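Local structure of particle-associated glycoside hydrolase (Acinetobacter phage Fri1, 6C72) at residues 391-396 / 413-418. The protein is a trimeric phage tailspike that probably cleaves the capsular polysaccharide of Acinetobacter baumannii, degrading the host capsule during virus entry. Sequence-based numbering, arbitrary orientation.
Sequences YVITSG and YNTLVT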
ATOM      1  N   TYR A 391      17.572  19.835 -11.761  1.00 29.50           N
ATOM      2  CA  TYR A 391      16.828  19.117 -10.740  1.00 28.70           C
ATOM      3  C   TYR A 391      16.950  17.618 -10.976  1.00 27.68           C
ATOM      4  O   TYR A 391      17.022  17.153 -12.119  1.00 27.22           O
ATOM      5  CB  TYR A 391      15.366  19.539 -10.742  1.00 28.25           C
ATOM      6  CG  TYR A 391      15.116  20.867 -10.075  1.00 29.40           C
ATOM      7  CD1 TYR A 391      16.170  21.661  -9.625  1.00 30.77           C
ATOM      8  CD2 TYR A 391      13.827  21.326  -9.883  1.00 29.33           C
ATOM      9  CE1 TYR A 391      15.933  22.884  -9.005  1.00 32.03           C
ATOM     10  CE2 TYR A 391      13.581  22.540  -9.268  1.00 30.58           C
ATOM     11  CZ  TYR A 391      14.632  23.310  -8.835  1.00 31.92           C
ATOM     12  OH  TYR A 391      14.359  24.509  -8.242  1.00 33.33           O
ATOM     13  N   VAL A 392      17.000  16.858  -9.890  1.00 27.55           N
ATOM     14  CA  VAL A 392      17.298  15.438  -9.964  1.00 26.94           C
ATOM     15  C   VAL A 392      16.198  14.670  -9.259  1.00 26.24           C
ATOM     16  O   VAL A 392      15.653  15.134  -8.253  1.00 26.62           O
ATOM     17  CB  VAL A 392      18.678  15.116  -9.334  1.00 27.89           C
ATOM     18  CG1 VAL A 392      19.063  13.643  -9.569  1.00 27.46           C
ATOM     19  CG2 VAL A 392      19.741  16.047  -9.888  1.00 28.95           C
ATOM     20  N   ILE A 393      15.863  13.503  -9.794  1.00 25.43           N
ATOM     21  CA  ILE A 393      15.092  12.514  -9.056  1.00 25.48           C
ATOM     22  C   ILE A 393      16.105  11.589  -8.404  1.00 25.75           C
ATOM     23  O   ILE A 393      16.714  10.749  -9.069  1.00 25.45           O
ATOM     24  CB  ILE A 393      14.125  11.738  -9.953  1.00 24.96           C
ATOM     25  CG1 ILE A 393      13.221  12.697 -10.717  1.00 24.73           C
ATOM     26  CG2 ILE A 393      13.300  10.767  -9.117  1.00 25.46           C
ATOM     27  CD1 ILE A 393      12.279  12.006 -11.703  1.00 24.13           C
ATOM     28  N   THR A 394      16.271  11.744  -7.095  1.00 35.82           N
ATOM     29  CA  THR A 394      17.338  11.075  -6.377  1.00 36.17           C
ATOM     30  C   THR A 394      17.126   9.577  -6.327  1.00 36.50           C
ATOM     31  O   THR A 394      18.072   8.805  -6.517  1.00 36.54           O
ATOM     32  CB  THR A 394      17.407  11.653  -4.976  1.00 36.78           C
ATOM     33  OG1 THR A 394      17.706  13.043  -5.091  1.00 36.54           O
ATOM     34  CG2 THR A 394      18.484  10.978  -4.165  1.00 37.20           C
ATOM     35  N   SER A 395      15.903   9.142  -6.059  1.00 26.54           N
ATOM     36  CA  SER A 395      15.634   7.717  -5.964  1.00 26.53           C
ATOM     37  C   SER A 395      14.159   7.477  -6.220  1.00 25.85           C
ATOM     38  O   SER A 395      13.334   8.398  -6.155  1.00 25.62           O
ATOM     39  CB  SER A 395      16.012   7.167  -4.589  1.00 27.74           C
ATOM     40  OG  SER A 395      15.270   7.813  -3.588  1.00 28.23           O
ATOM     41  N   GLY A 396      13.833   6.225  -6.459  1.00 28.11           N
ATOM     42  CA  GLY A 396      12.452   5.837  -6.574  1.00 28.66           C
ATOM     43  C   GLY A 396      12.281   4.602  -7.435  1.00 28.85           C
ATOM     44  O   GLY A 396      13.246   3.957  -7.844  1.00 28.62           O
ATOM     45  N   TYR A 413      11.993  14.880 -20.534  1.00 28.75           N
ATOM     46  CA  TYR A 413      12.638  16.078 -21.036  1.00 29.29           C
ATOM     47  C   TYR A 413      13.456  16.676 -19.903  1.00 28.77           C
ATOM     48  O   TYR A 413      12.941  16.851 -18.795  1.00 28.67           O
ATOM     49  CB  TYR A 413      11.596  17.085 -21.550  1.00 30.35           C
ATOM     50  CG  TYR A 413      12.130  18.493 -21.661  1.00 30.57           C
ATOM     51  CD1 TYR A 413      13.007  18.854 -22.684  1.00 30.62           C
ATOM     52  CD2 TYR A 413      11.777  19.457 -20.724  1.00 30.72           C
ATOM     53  CE1 TYR A 413      13.511  20.138 -22.769  1.00 30.86           C
ATOM     54  CE2 TYR A 413      12.273  20.744 -20.797  1.00 30.87           C
ATOM     55  CZ  TYR A 413      13.135  21.083 -21.818  1.00 30.96           C
ATOM     56  OH  TYR A 413      13.623  22.369 -21.884  1.00 31.94           O
ATOM     57  N   ASN A 414      14.741  16.935 -20.162  1.00 33.55           N
ATOM     58  CA  ASN A 414      15.570  17.727 -19.249  1.00 33.33           C
ATOM     59  C   ASN A 414      15.597  17.131 -17.841  1.00 32.49           C
ATOM     60  O   ASN A 414      15.659  17.858 -16.849  1.00 32.55           O
ATOM     61  CB  ASN A 414      15.077  19.180 -19.214  1.00 34.17           C
ATOM     62  CG  ASN A 414      16.098  20.144 -18.643  1.00 34.07           C
ATOM     63  OD1 ASN A 414      17.306  19.972 -18.811  1.00 33.70           O
ATOM     64  ND2 ASN A 414      15.609  21.179 -17.956  1.00 34.42           N
ATOM     65  N   THR A 415      15.525  15.806 -17.737  1.00 29.86           N
ATOM     66  CA  THR A 415      15.418  15.122 -16.454  1.00 28.99           C
ATOM     67  C   THR A 415      16.730  14.420 -16.101  1.00 28.38           C
ATOM     68  O   THR A 415      17.447  13.939 -16.985  1.00 28.36           O
ATOM     69  CB  THR A 415      14.246  14.137 -16.491  1.00 28.54           C
ATOM     70  OG1 THR A 415      13.053  14.876 -16.782  1.00 29.35           O
ATOM     71  CG2 THR A 415      14.062  13.440 -15.170  1.00 27.74           C
ATOM     72  N   LEU A 416      17.059  14.395 -14.805  1.00 29.24           N
ATOM     73  CA  LEU A 416      18.249  13.725 -14.286  1.00 28.96           C
ATOM     74  C   LEU A 416      17.835  12.809 -13.146  1.00 28.68           C
ATOM     75  O   LEU A 416      17.001  13.190 -12.314  1.00 28.83           O
ATOM     76  CB  LEU A 416      19.282  14.721 -13.778  1.00 29.34           C
ATOM     77  CG  LEU A 416      19.779  15.808 -14.725  1.00 29.84           C
ATOM     78  CD1 LEU A 416      20.452  16.916 -13.923  1.00 30.20           C
ATOM     79  CD2 LEU A 416      20.751  15.210 -15.753  1.00 29.77           C
ATOM     80  N   VAL A 417      18.375  11.589 -13.124  1.00 25.64           N
ATOM     81  CA  VAL A 417      18.101  10.647 -12.050  1.00 25.39           C
ATOM     82  C   VAL A 417      19.428  10.066 -11.580  1.00 26.31           C
ATOM     83  O   VAL A 417      20.492  10.372 -12.121  1.00 27.10           O
ATOM     84  CB  VAL A 417      17.119   9.522 -12.468  1.00 24.68           C
ATOM     85  CG1 VAL A 417      15.847  10.099 -13.092  1.00 24.38           C
ATOM     86  CG2 VAL A 417      17.777   8.492 -13.397  1.00 24.84           C
ATOM     87  N   THR A 418      19.363   9.219 -10.564  1.00 28.44           N
ATOM     88  CA  THR A 418      20.529   8.456 -10.140  1.00 28.85           C
ATOM     89  C   THR A 418      20.215   6.974 -10.289  1.00 29.15           C
ATOM     90  O   THR A 418      19.112   6.584 -10.691  1.00 29.05           O
ATOM     91  CB  THR A 418      20.936   8.796  -8.704  1.00 29.45           C
ATOM     92  OG1 THR A 418      20.143   8.039  -7.789  1.00 30.07           O
ATOM     93  CG2 THR A 418      20.746  10.270  -8.424  1.00 29.28           C
TER
HETATM   94  O   HOH W   1      14.764  15.794 -12.767  1.00 23.60           O
HETATM   95  O   HOH W   2      17.536  18.302 -14.608  1.00 29.42           O
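The carbonyl O of Leu416 is gripped twice from the neighbouring strand: Ile393 N donates to it at 2.8 Å, nearly straight (166° at the hydrogen) and in the carbonyl plane, and Val392 CA adds a C-H...O contact at 3.3 Å. Further along, Ile393 O faces Thr418 N, but this bond is weak at 3.4 Å and bent. Strands 392-394 and 416-418 run parallel, 18° apart, and spread toward Thr394, where a side chain takes over. Thr418 OG1 sits between its own backbone N and carbonyl carbon (chi1 83°) and donates to Thr394 O over a short 2.5 Å, tilted slightly from the carbonyl plane; the same hydroxyl also bonds Asp420 N. Just before the strands begin, water 1 sits between the two chain segments, donating to Tyr391 O at 2.7 Å and accepting only weakly from Leu416 N.

On the face that carries Val392 and Leu416, Val392 CG2 lies 4.1 Å from Leu416 CB, while CG1, anti to the backbone N, reaches Thr418 CG2. On the face of Ile393 and Val417, Ile393 CB meets Val417 CG1 at 3.9 Å, and Ile393 CD1 reaches Thr415 CG2; Phe384 and Phe421 join this buried side. Helix 438-441 packs on strand 416-418 through Val438 and Gln441, and Val392 and Thr394 bond through their backbones to Trp369.

The arrangement fits adjacent coils of a parallel beta-helix near its C-terminal end. With a single strong backbone bond, the pairing leans on a threonine hydroxyl at one end and on aliphatic packing, the water at the other end being only a loose, one-sided bridge.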